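Local coordinates for protein beta-glucanase (Clostridium thermocellum, PDB 3WVJ) that hydrolyses mixed-linkage beta-1,3-1,4-glucans such as lichenan, as an endo-acting glycoside hydrolase of family 16 with a beta-jellyroll fold, at residues Y77-K82 / A206-V211; T2-P7 / S70-G75. One frame throughout, in Å; residues are numbered along the deposited sequence.

Contact 1 of 2, residues Y77-K82 / A206-V211; sequences YEVRMK and AEYEYV
Strands 77-82 and 206-211 pair antiparallel, their axes 4.7 Å apart at closest approach, on both sides of a classic beta bulge in which Glu-209 and Tyr-210 both face Arg-80. At the bulge Glu-209 N binds Arg-80 O at 2.8 Å, while Arg-80 N reaches Tyr-210 O from above the carbonyl plane. The ring of Tyr-210, whose CG stands between backbone N and carbonyl carbon (chi1 68°), leans across the neighbouring strand. Arg-80 CB sits over one ring face, 3.7 Å from the centroid, in a CH-pi contact. The same ring extends its OH to Glu-78 OE2 at 2.7 Å, on the anti side; Tyr-76 OH holds OE1. Glu-209 runs alongside Arg-80, but its salt bridge is long, OE2 to NH1 4.0 Å. Lys-82 NZ and Glu-207 OE1 share a water. On the opposite face Met-81 lies beside Tyr-208 in an oblique Met-aromatic contact, with CE 3.5 Å from ring atom CE1, and Val-79 CG2 meets that ring's edge. One side of this jellyroll sheet thus combines a firm hydroxyl-carboxylate bond with long or water-mediated charge pairs; the other, packed against strands 89-97 and 179-187, is largely apolar, the Tyr-208 hydroxyl satisfied by Ser-92 O.

Contact 2 of 2, residues T2-P7 / S70-G75; sequences TVVNTP and SFFGYG
Val-4 N donates to Phe-71 O at 2.8 Å in a nearly straight bond, with an N-H...O angle of 168°, and this is the one direct hydrogen bond between 2-7 and 70-75. The same carbonyl also receives a CA-H...O contact from Val-3 CA. A water adds an indirect link, donating to Thr-2 O at 2.7 Å and accepting from Phe-71 N at 3.0 Å, so that both backbone polar groups of Phe-71 are engaged by the N-terminal segment. Val-4 and Phe-72 form a single backbone bridge. The strand near 71-72 is itself weakly bonded and the chain has turned a corner at Ser-70; in the beta-jellyroll the N-terminal loop ahead of strand 8-11 lies along the last residues of strand 61-72. Apolar contacts centre on Val-4, which lies alongside Phe-72. Its CG1, anti to the backbone N (chi1 172°), comes 3.6 Å from Phe-72 CE1, and CG2 stands over one face of the ring. CG2 is also pressed tightly against Ser-70 CB, at 3.5 Å. Beyond the contact, the Phe-72 ring meets Phe-8. Val-3 reaches past Phe-71 with CG1, 3.6 Å from Gly-73 N. Among the polar atoms, Val-4 O and Gly-73 N are buried here without a hydrogen-bonding partner, 3.7 Å from each other.

Contact 1 is partly buried, its centre about 9 Å from the centre of the chain, whereas contact 2 is a surface contact whose centre lies about 17 Å out; their own centres are about 18 Å apart. They hold different pairs of elements, yet strands 61-72 and 75-82 follow one another in the chain, and Tyr-77 joins the two, its OH hydrogen-bonding to Gly-73 O. Tyr-77 and Phe-72 both meet the Tyr-213 ring edge-to-face. Antiparallel pairing, interrupted by a bulge, gives contact 1 four backbone hydrogen bonds and 619 Å² of buried surface; contact 2 has one such bond and 248 Å². Charged side chains enter contact 1; contact 2 relies on backbone, water and the packing of Val-4 on Phe-72.

Contact 1 of 2, residues Y77-K82 / A206-V211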
loop_
_atom_site.group_PDB
_atom_site.type_symbol
_atom_site.label_atom_id
_atom_site.label_comp_id
_atom_site.label_asym_id
_atom_site.label_seq_id
_atom_site.Cartn_x
_atom_site.Cartn_y
_atom_site.Cartn_z
ATOM N N TYR A 77 10.787 4.782 3.847
ATOM C CA TYR A 77 10.043 3.556 3.601
ATOM C C TYR A 77 10.197 3.220 2.120
ATOM O O TYR A 77 9.996 4.091 1.246
ATOM C CB TYR A 77 8.568 3.729 3.928
ATOM C CG TYR A 77 8.225 3.947 5.389
ATOM C CD1 TYR A 77 7.532 2.954 6.122
ATOM C CD2 TYR A 77 8.572 5.134 6.033
ATOM C CE1 TYR A 77 7.200 3.165 7.457
ATOM C CE2 TYR A 77 8.229 5.375 7.340
ATOM C CZ TYR A 77 7.552 4.391 8.057
ATOM O OH TYR A 77 7.199 4.650 9.347
ATOM N N GLU A 78 10.572 1.975 1.818
ATOM C CA GLU A 78 10.682 1.629 0.403
ATOM C C GLU A 78 10.082 0.289 0.082
ATOM O O GLU A 78 10.303 -0.677 0.802
ATOM C CB GLU A 78 12.140 1.677 -0.037
ATOM C CG GLU A 78 12.323 1.484 -1.519
ATOM C CD GLU A 78 13.775 1.580 -1.924
ATOM O OE1 GLU A 78 14.260 2.719 -2.137
ATOM O OE2 GLU A 78 14.431 0.537 -2.056
ATOM N N VAL A 79 9.347 0.234 -1.015
ATOM C CA VAL A 79 8.814 -1.005 -1.521
ATOM C C VAL A 79 9.392 -1.224 -2.920
ATOM O O VAL A 79 9.611 -0.267 -3.649
ATOM C CB VAL A 79 7.252 -0.950 -1.535
ATOM C CG1 VAL A 79 6.694 0.116 -2.522
ATOM C CG2 VAL A 79 6.669 -2.315 -1.817
ATOM N N ARG A 80 9.627 -2.465 -3.310
ATOM C CA ARG A 80 9.842 -2.829 -4.709
ATOM C C ARG A 80 8.680 -3.748 -5.117
ATOM O O ARG A 80 8.422 -4.753 -4.437
ATOM C CB ARG A 80 11.204 -3.532 -4.917
ATOM C CG ARG A 80 11.353 -4.174 -6.309
ATOM C CD ARG A 80 12.753 -4.800 -6.488
ATOM N NE ARG A 80 13.488 -3.801 -7.222
ATOM C CZ ARG A 80 13.628 -3.765 -8.535
ATOM N NH1 ARG A 80 13.234 -4.767 -9.312
ATOM N NH2 ARG A 80 14.219 -2.718 -9.056
ATOM N N MET A 81 7.980 -3.396 -6.193
ATOM C CA MET A 81 6.673 -3.966 -6.521
ATOM C C MET A 81 6.262 -3.756 -8.016
ATOM O O MET A 81 6.863 -2.962 -8.756
ATOM C CB MET A 81 5.564 -3.375 -5.593
ATOM C CG MET A 81 5.230 -1.914 -5.841
ATOM S SD MET A 81 3.845 -1.327 -4.787
ATOM C CE MET A 81 2.434 -2.046 -5.641
ATOM N N LYS A 82 5.200 -4.444 -8.416
ATOM C CA LYS A 82 4.697 -4.422 -9.793
ATOM C C LYS A 82 3.197 -4.396 -9.614
ATOM O O LYS A 82 2.617 -5.346 -9.045
ATOM C CB LYS A 82 5.141 -5.689 -10.565
ATOM C CG LYS A 82 4.416 -5.882 -11.916
ATOM C CD LYS A 82 4.471 -7.356 -12.403
ATOM C CE LYS A 82 5.681 -7.570 -13.254
ATOM N NZ LYS A 82 5.905 -8.949 -13.926
ATOM N N ALA A 206 -1.025 -8.239 -7.776
ATOM C CA ALA A 206 0.052 -7.296 -7.611
ATOM C C ALA A 206 1.134 -8.137 -6.917
ATOM O O ALA A 206 0.841 -8.997 -6.082
ATOM C CB ALA A 206 -0.395 -6.138 -6.681
ATOM N N GLU A 207 2.385 -7.817 -7.212
ATOM C CA GLU A 207 3.526 -8.596 -6.710
ATOM C C GLU A 207 4.543 -7.677 -6.061
ATOM O O GLU A 207 4.755 -6.533 -6.485
ATOM C CB GLU A 207 4.120 -9.368 -7.858
ATOM C CG GLU A 207 3.100 -10.017 -8.781
ATOM C CD GLU A 207 3.791 -10.942 -9.770
ATOM O OE1 GLU A 207 5.030 -10.963 -9.768
ATOM O OE2 GLU A 207 3.128 -11.664 -10.526
ATOM N N TYR A 208 5.129 -8.144 -4.975
ATOM C CA TYR A 208 6.029 -7.314 -4.171
ATOM C C TYR A 208 7.289 -8.121 -3.953
ATOM O O TYR A 208 7.183 -9.261 -3.598
ATOM C CB TYR A 208 5.358 -6.998 -2.819
ATOM C CG TYR A 208 4.012 -6.242 -2.947
ATOM C CD1 TYR A 208 3.951 -4.873 -2.700
ATOM C CD2 TYR A 208 2.828 -6.883 -3.356
ATOM C CE1 TYR A 208 2.766 -4.171 -2.823
ATOM C CE2 TYR A 208 1.639 -6.176 -3.535
ATOM C CZ TYR A 208 1.618 -4.808 -3.224
ATOM O OH TYR A 208 0.502 -4.008 -3.334
ATOM N N GLU A 209 8.469 -7.535 -4.095
ATOM C CA GLU A 209 9.708 -8.281 -3.772
ATOM C C GLU A 209 10.218 -7.991 -2.381
ATOM O O GLU A 209 10.807 -8.853 -1.756
ATOM C CB GLU A 209 10.832 -7.974 -4.753
ATOM C CG GLU A 209 10.481 -8.148 -6.214
ATOM C CD GLU A 209 11.711 -8.033 -7.067
ATOM O OE1 GLU A 209 12.796 -7.789 -6.471
ATOM O OE2 GLU A 209 11.614 -8.243 -8.297
ATOM N N TYR A 210 10.047 -6.753 -1.935
ATOM C CA TYR A 210 10.528 -6.383 -0.595
ATOM C C TYR A 210 9.833 -5.127 -0.050
ATOM O O TYR A 210 9.097 -4.439 -0.765
ATOM C CB TYR A 210 12.047 -6.204 -0.535
ATOM C CG TYR A 210 12.700 -5.026 -1.279
ATOM C CD1 TYR A 210 12.457 -3.693 -0.904
ATOM C CD2 TYR A 210 13.603 -5.259 -2.312
ATOM C CE1 TYR A 210 13.046 -2.635 -1.587
ATOM C CE2 TYR A 210 14.215 -4.217 -2.971
ATOM C CZ TYR A 210 13.941 -2.923 -2.590
ATOM O OH TYR A 210 14.561 -1.909 -3.242
ATOM N N VAL A 211 10.105 -4.882 1.224
ATOM C CA VAL A 211 9.740 -3.682 1.953
ATOM C C VAL A 211 10.924 -3.445 2.898
ATOM O O VAL A 211 11.443 -4.401 3.557
ATOM C CB VAL A 211 8.485 -3.949 2.766
ATOM C CG1 VAL A 211 8.363 -2.959 3.911
ATOM C CG2 VAL A 211 7.265 -3.915 1.884
HETATM O O HOH W 1 5.543 -11.399 -12.335
#

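Contact 2 of 2, residues T2-P7 / S70-G75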
loop_
_atom_site.group_PDB
_atom_site.type_symbol
_atom_site.label_atom_id
_atom_site.label_comp_id
_atom_site.label_asym_id
_atom_site.label_seq_id
_atom_site.Cartn_x
_atom_site.Cartn_y
_atom_site.Cartn_z
ATOM N N THR A 2 7.489 -1.683 21.327
ATOM C CA THR A 2 8.262 -0.463 20.999
ATOM C C THR A 2 8.110 -0.107 19.509
ATOM O O THR A 2 8.334 -0.968 18.637
ATOM C CB THR A 2 9.760 -0.594 21.361
ATOM O OG1 THR A 2 9.880 -1.116 22.690
ATOM C CG2 THR A 2 10.476 0.763 21.285
ATOM N N VAL A 3 7.737 1.142 19.209
ATOM C CA VAL A 3 7.890 1.603 17.838
ATOM C C VAL A 3 9.263 1.138 17.336
ATOM O O VAL A 3 10.257 1.263 18.044
ATOM C CB VAL A 3 7.721 3.127 17.704
ATOM C CG1 VAL A 3 8.182 3.626 16.335
ATOM C CG2 VAL A 3 6.270 3.463 17.950
ATOM N N VAL A 4 9.314 0.585 16.128
ATOM C CA VAL A 4 10.587 0.215 15.521
ATOM C C VAL A 4 11.356 1.485 15.064
ATOM O O VAL A 4 10.802 2.350 14.339
ATOM C CB VAL A 4 10.349 -0.786 14.375
ATOM C CG1 VAL A 4 11.628 -1.037 13.590
ATOM C CG2 VAL A 4 9.763 -2.066 14.948
ATOM N N ASN A 5 12.604 1.601 15.546
ATOM C CA ASN A 5 13.476 2.755 15.296
ATOM C C ASN A 5 14.813 2.334 14.738
ATOM O O ASN A 5 15.765 3.105 14.767
ATOM C CB ASN A 5 13.693 3.606 16.574
ATOM C CG ASN A 5 14.089 2.777 17.817
ATOM O OD1 ASN A 5 14.998 1.924 17.799
ATOM N ND2 ASN A 5 13.417 3.067 18.926
ATOM N N THR A 6 14.883 1.092 14.261
ATOM C CA THR A 6 16.094 0.479 13.712
ATOM C C THR A 6 15.721 -0.029 12.313
ATOM O O THR A 6 14.526 -0.205 12.021
ATOM C CB THR A 6 16.492 -0.733 14.543
ATOM O OG1 THR A 6 15.448 -1.700 14.427
ATOM C CG2 THR A 6 16.726 -0.360 16.039
ATOM N N PRO A 7 16.733 -0.295 11.454
ATOM C CA PRO A 7 16.392 -0.724 10.089
ATOM C C PRO A 7 15.586 -2.019 10.066
ATOM O O PRO A 7 15.812 -2.908 10.870
ATOM C CB PRO A 7 17.753 -0.882 9.400
ATOM C CG PRO A 7 18.685 -0.017 10.194
ATOM C CD PRO A 7 18.184 -0.078 11.616
ATOM N N SER A 70 4.599 -4.678 13.777
ATOM C CA SER A 70 5.251 -3.506 14.341
ATOM C C SER A 70 4.752 -2.174 13.752
ATOM O O SER A 70 4.270 -2.087 12.613
ATOM C CB SER A 70 6.758 -3.585 14.115
ATOM O OG SER A 70 7.302 -4.702 14.852
ATOM N N PHE A 71 4.939 -1.141 14.574
ATOM C CA PHE A 71 4.677 0.228 14.177
ATOM C C PHE A 71 6.042 0.844 13.900
ATOM O O PHE A 71 7.024 0.452 14.580
ATOM C CB PHE A 71 4.065 0.898 15.370
ATOM C CG PHE A 71 2.647 0.518 15.611
ATOM C CD1 PHE A 71 1.614 1.329 15.102
ATOM C CD2 PHE A 71 2.340 -0.560 16.434
ATOM C CE1 PHE A 71 0.286 0.982 15.337
ATOM C CE2 PHE A 71 1.016 -0.938 16.652
ATOM C CZ PHE A 71 -0.010 -0.151 16.127
ATOM N N PHE A 72 6.111 1.786 12.942
ATOM C CA PHE A 72 7.361 2.408 12.505
ATOM C C PHE A 72 7.208 3.910 12.513
ATOM O O PHE A 72 6.160 4.419 12.122
ATOM C CB PHE A 72 7.718 1.958 11.095
ATOM C CG PHE A 72 7.904 0.425 10.981
ATOM C CD1 PHE A 72 9.160 -0.131 10.972
ATOM C CD2 PHE A 72 6.797 -0.405 10.896
ATOM C CE1 PHE A 72 9.334 -1.521 10.882
ATOM C CE2 PHE A 72 6.953 -1.769 10.818
ATOM C CZ PHE A 72 8.215 -2.336 10.802
ATOM N N GLY A 73 8.268 4.613 12.924
ATOM C CA GLY A 73 8.246 6.093 13.009
ATOM C C GLY A 73 8.766 6.861 11.786
ATOM O O GLY A 73 8.823 6.315 10.662
ATOM N N TYR A 74 9.089 8.146 11.983
ATOM C CA TYR A 74 9.822 8.920 10.944
ATOM C C TYR A 74 10.952 8.114 10.259
ATOM O O TYR A 74 11.519 7.202 10.859
ATOM C CB TYR A 74 10.369 10.209 11.526
ATOM C CG TYR A 74 9.254 11.065 12.037
ATOM C CD1 TYR A 74 8.175 11.389 11.216
ATOM C CD2 TYR A 74 9.242 11.520 13.374
ATOM C CE1 TYR A 74 7.131 12.201 11.675
ATOM C CE2 TYR A 74 8.199 12.329 13.839
ATOM C CZ TYR A 74 7.152 12.640 12.997
ATOM O OH TYR A 74 6.119 13.417 13.442
ATOM N N GLY A 75 11.264 8.437 9.012
ATOM C CA GLY A 75 12.298 7.707 8.275
ATOM C C GLY A 75 11.867 7.389 6.849
ATOM O O GLY A 75 10.830 7.895 6.371
HETATM O O HOH W 2 6.094 -1.772 17.289
#